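Local structure of putative esterase aq_1494 (Aquifex aeolicus, 2EGR) at residues V55-Y60 and N104-M109. The protein is a putative esterase of the hotdog fold that probably hydrolyses fatty acyl-CoA thioesters. Residues are numbered along the deposited sequence; the frame is centred on the assembly and turned at random.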
ATOM      1  N   VAL A  55     -14.567 -13.301  -6.654  1.00 26.89           N
ATOM      2  CA  VAL A  55     -13.572 -12.918  -7.664  1.00 26.66           C
ATOM      3  C   VAL A  55     -13.988 -11.632  -8.363  1.00 25.36           C
ATOM      4  O   VAL A  55     -15.090 -11.518  -8.914  1.00 25.56           O
ATOM      5  CB  VAL A  55     -13.308 -14.061  -8.707  1.00 26.14           C
ATOM      6  CG1 VAL A  55     -12.430 -13.553  -9.881  1.00 26.96           C
ATOM      7  CG2 VAL A  55     -12.695 -15.265  -8.030  1.00 27.89           C
ATOM      8  N   LEU A  56     -13.109 -10.642  -8.337  1.00 23.73           N
ATOM      9  CA  LEU A  56     -13.388  -9.397  -9.046  1.00 23.37           C
ATOM     10  C   LEU A  56     -13.185  -9.532 -10.567  1.00 23.99           C
ATOM     11  O   LEU A  56     -12.132 -10.004 -11.038  1.00 25.47           O
ATOM     12  CB  LEU A  56     -12.494  -8.284  -8.497  1.00 22.37           C
ATOM     13  CG  LEU A  56     -12.685  -6.918  -9.156  1.00 22.73           C
ATOM     14  CD1 LEU A  56     -14.051  -6.319  -8.792  1.00 21.95           C
ATOM     15  CD2 LEU A  56     -11.587  -5.978  -8.721  1.00 23.74           C
ATOM     16  N   LEU A  57     -14.195  -9.119 -11.326  1.00 24.40           N
ATOM     17  CA  LEU A  57     -14.147  -9.209 -12.794  1.00 24.93           C
ATOM     18  C   LEU A  57     -13.681  -7.923 -13.460  1.00 24.72           C
ATOM     19  O   LEU A  57     -12.830  -7.935 -14.385  1.00 24.73           O
ATOM     20  CB  LEU A  57     -15.523  -9.615 -13.336  1.00 25.58           C
ATOM     21  CG  LEU A  57     -15.909 -11.088 -13.214  1.00 26.92           C
ATOM     22  CD1 LEU A  57     -17.373 -11.206 -13.647  1.00 27.53           C
ATOM     23  CD2 LEU A  57     -15.005 -12.045 -14.035  1.00 28.26           C
ATOM     24  N   ASN A  58     -14.261  -6.812 -13.015  1.00 23.42           N
ATOM     25  CA  ASN A  58     -13.868  -5.483 -13.442  1.00 23.24           C
ATOM     26  C   ASN A  58     -14.226  -4.442 -12.390  1.00 22.65           C
ATOM     27  O   ASN A  58     -15.043  -4.707 -11.483  1.00 22.39           O
ATOM     28  CB  ASN A  58     -14.460  -5.090 -14.806  1.00 23.03           C
ATOM     29  CG  ASN A  58     -15.981  -5.037 -14.795  1.00 25.08           C
ATOM     30  OD1 ASN A  58     -16.590  -4.197 -14.124  1.00 26.06           O
ATOM     31  ND2 ASN A  58     -16.601  -5.949 -15.551  1.00 26.21           N
ATOM     32  N   ALA A  59     -13.587  -3.283 -12.509  1.00 20.70           N
ATOM     33  CA  ALA A  59     -13.792  -2.160 -11.596  1.00 21.08           C
ATOM     34  C   ALA A  59     -13.585  -0.849 -12.332  1.00 20.97           C
ATOM     35  O   ALA A  59     -12.704  -0.746 -13.220  1.00 20.02           O
ATOM     36  CB  ALA A  59     -12.820  -2.275 -10.379  1.00 20.06           C
ATOM     37  N   TYR A  60     -14.349   0.161 -11.934  1.00 19.47           N
ATOM     38  CA  TYR A  60     -14.349   1.449 -12.552  1.00 21.15           C
ATOM     39  C   TYR A  60     -14.485   2.503 -11.462  1.00 21.46           C
ATOM     40  O   TYR A  60     -15.284   2.345 -10.516  1.00 21.70           O
ATOM     41  CB  TYR A  60     -15.549   1.579 -13.520  1.00 20.39           C
ATOM     42  CG  TYR A  60     -15.736   2.980 -14.035  1.00 21.88           C
ATOM     43  CD1 TYR A  60     -14.911   3.487 -15.058  1.00 22.95           C
ATOM     44  CD2 TYR A  60     -16.689   3.830 -13.481  1.00 22.97           C
ATOM     45  CE1 TYR A  60     -15.073   4.794 -15.528  1.00 20.89           C
ATOM     46  CE2 TYR A  60     -16.861   5.128 -13.952  1.00 23.57           C
ATOM     47  CZ  TYR A  60     -16.057   5.596 -14.983  1.00 23.81           C
ATOM     48  OH  TYR A  60     -16.192   6.894 -15.423  1.00 23.78           O
ATOM     49  N   ASN A 104     -18.000   1.378  -9.583  1.00 21.01           N
ATOM     50  CA  ASN A 104     -18.691   0.118  -9.644  1.00 22.06           C
ATOM     51  C   ASN A 104     -17.698  -1.016  -9.781  1.00 21.51           C
ATOM     52  O   ASN A 104     -16.575  -0.811 -10.319  1.00 20.93           O
ATOM     53  CB  ASN A 104     -19.749   0.122 -10.762  1.00 22.57           C
ATOM     54  CG  ASN A 104     -19.158   0.304 -12.160  1.00 22.14           C
ATOM     55  OD1 ASN A 104     -18.708  -0.657 -12.769  1.00 24.19           O
ATOM     56  ND2 ASN A 104     -19.253   1.516 -12.697  1.00 22.74           N
ATOM     57  N   THR A 105     -18.113  -2.173  -9.287  1.00 20.95           N
ATOM     58  CA  THR A 105     -17.345  -3.406  -9.312  1.00 22.07           C
ATOM     59  C   THR A 105     -18.270  -4.583  -9.617  1.00 23.53           C
ATOM     60  O   THR A 105     -19.393  -4.665  -9.098  1.00 23.36           O
ATOM     61  CB  THR A 105     -16.609  -3.673  -7.985  1.00 22.80           C
ATOM     62  OG1 THR A 105     -17.562  -3.782  -6.916  1.00 21.34           O
ATOM     63  CG2 THR A 105     -15.612  -2.534  -7.668  1.00 21.31           C
ATOM     64  N   LYS A 106     -17.784  -5.489 -10.464  1.00 23.64           N
ATOM     65  CA  LYS A 106     -18.514  -6.704 -10.798  1.00 24.53           C
ATOM     66  C   LYS A 106     -17.717  -7.919 -10.357  1.00 25.00           C
ATOM     67  O   LYS A 106     -16.461  -7.966 -10.498  1.00 24.93           O
ATOM     68  CB  LYS A 106     -18.834  -6.745 -12.295  1.00 25.11           C
ATOM     69  CG  LYS A 106     -19.559  -7.989 -12.727  1.00 25.11           C
ATOM     70  CD  LYS A 106     -19.756  -8.014 -14.238  1.00 29.22           C
ATOM     71  CE  LYS A 106     -20.830  -9.028 -14.613  1.00 30.17           C
ATOM     72  NZ  LYS A 106     -20.768  -9.324 -16.074  1.00 32.48           N
ATOM     73  N   HIS A 107     -18.437  -8.893  -9.811  1.00 24.07           N
ATOM     74  CA  HIS A 107     -17.864 -10.049  -9.131  1.00 25.17           C
ATOM     75  C   HIS A 107     -18.506 -11.359  -9.563  1.00 25.72           C
ATOM     76  O   HIS A 107     -19.652 -11.397  -9.991  1.00 25.67           O
ATOM     77  CB  HIS A 107     -18.039  -9.930  -7.609  1.00 24.83           C
ATOM     78  CG  HIS A 107     -17.489  -8.664  -7.034  1.00 22.65           C
ATOM     79  ND1 HIS A 107     -18.194  -7.478  -7.036  1.00 23.47           N
ATOM     80  CD2 HIS A 107     -16.292  -8.390  -6.477  1.00 19.74           C
ATOM     81  CE1 HIS A 107     -17.456  -6.530  -6.495  1.00 19.05           C
ATOM     82  NE2 HIS A 107     -16.289  -7.053  -6.162  1.00 23.04           N
ATOM     83  N   CYS A 108     -17.759 -12.424  -9.401  1.00 27.86           N
ATOM     84  CA  CYS A 108     -18.289 -13.753  -9.557  1.00 29.02           C
ATOM     85  C   CYS A 108     -17.725 -14.578  -8.422  1.00 29.43           C
ATOM     86  O   CYS A 108     -17.026 -14.040  -7.550  1.00 29.04           O
ATOM     87  CB  CYS A 108     -17.958 -14.303 -10.953  1.00 28.77           C
ATOM     88  SG  CYS A 108     -16.231 -14.669 -11.254  1.00 30.62           S
ATOM     89  N   MET A 109     -18.068 -15.864  -8.384  1.00 29.90           N
ATOM     90  CA  MET A 109     -17.692 -16.708  -7.268  1.00 29.94           C
ATOM     91  C   MET A 109     -17.062 -18.017  -7.703  1.00 32.66           C
ATOM     92  O   MET A 109     -17.406 -18.587  -8.752  1.00 32.89           O
ATOM     93  CB  MET A 109     -18.884 -16.958  -6.335  1.00 30.72           C
ATOM     94  CG  MET A 109     -19.300 -15.730  -5.518  1.00 30.19           C
ATOM     95  SD  MET A 109     -20.468 -16.058  -4.191  1.00 24.15           S
ATOM     96  CE  MET A 109     -21.141 -14.453  -4.072  1.00 31.12           C
TER
HETATM   97  O   HOH W   1     -18.550  -3.195 -12.447  1.00 27.64           O
HETATM   98  O   HOH W   2     -16.577  -1.298 -14.233  1.00 39.01           O
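Leu57 and Asn58 both face Lys106, which makes a classic beta bulge in the antiparallel pairing of strands 52-63 and 98-111. Leu57 N donates a short bond to Lys106 O (2.7 Å), and Lys106 N returns one to Asn58 O (3.0 Å). Val55 with Cys108 and Tyr60 with Asn104 are hydrogen-bonded pairs on either side of the bulge. The helix-like backbone of Leu57 at the bulge directs its side chain toward strand 98-111. Its CG stands anti to the carbonyl carbon (chi1 -77°). Leu57 CD1 rests on CG and CD of the extended Lys106 chain, and Leu57 CD2 lies 4.0 Å from Cys108 SG. An alanine here would probably leave a gap beside Cys108 SG and let the Lys106 methylenes move more freely. Val55 CB touches the same sulfur. Asn58 and Asn104 both hold CG between the backbone N and the carbonyl carbon. Their OD1 atoms are 4.3 Å apart, and two waters bridge them, each close to both oxygens. Asn104 ND2 lies 3.5 Å from Tyr60 CD2, with amide and ring planes 23° apart. Val55, Asn58, Tyr60, Asn104, Lys106 and Cys108 share one face; Leu56, Ala59, Thr105 and His107 share the other. There Leu56 CD1 reaches Thr105 CB and the His107 ring, and Ala59 CB meets Thr105 CG2. That face turns to helix 22-39, with Ala59 on Phe26 and Thr105 and His107 on Arg33, as in a hotdog fold. Strand 86-95 pairs with strand 98-111 through Phe87 and Phe89. Asn58 to Tyr60 pair with an antiparallel strand of the second subunit, so the sheet continues across the interface.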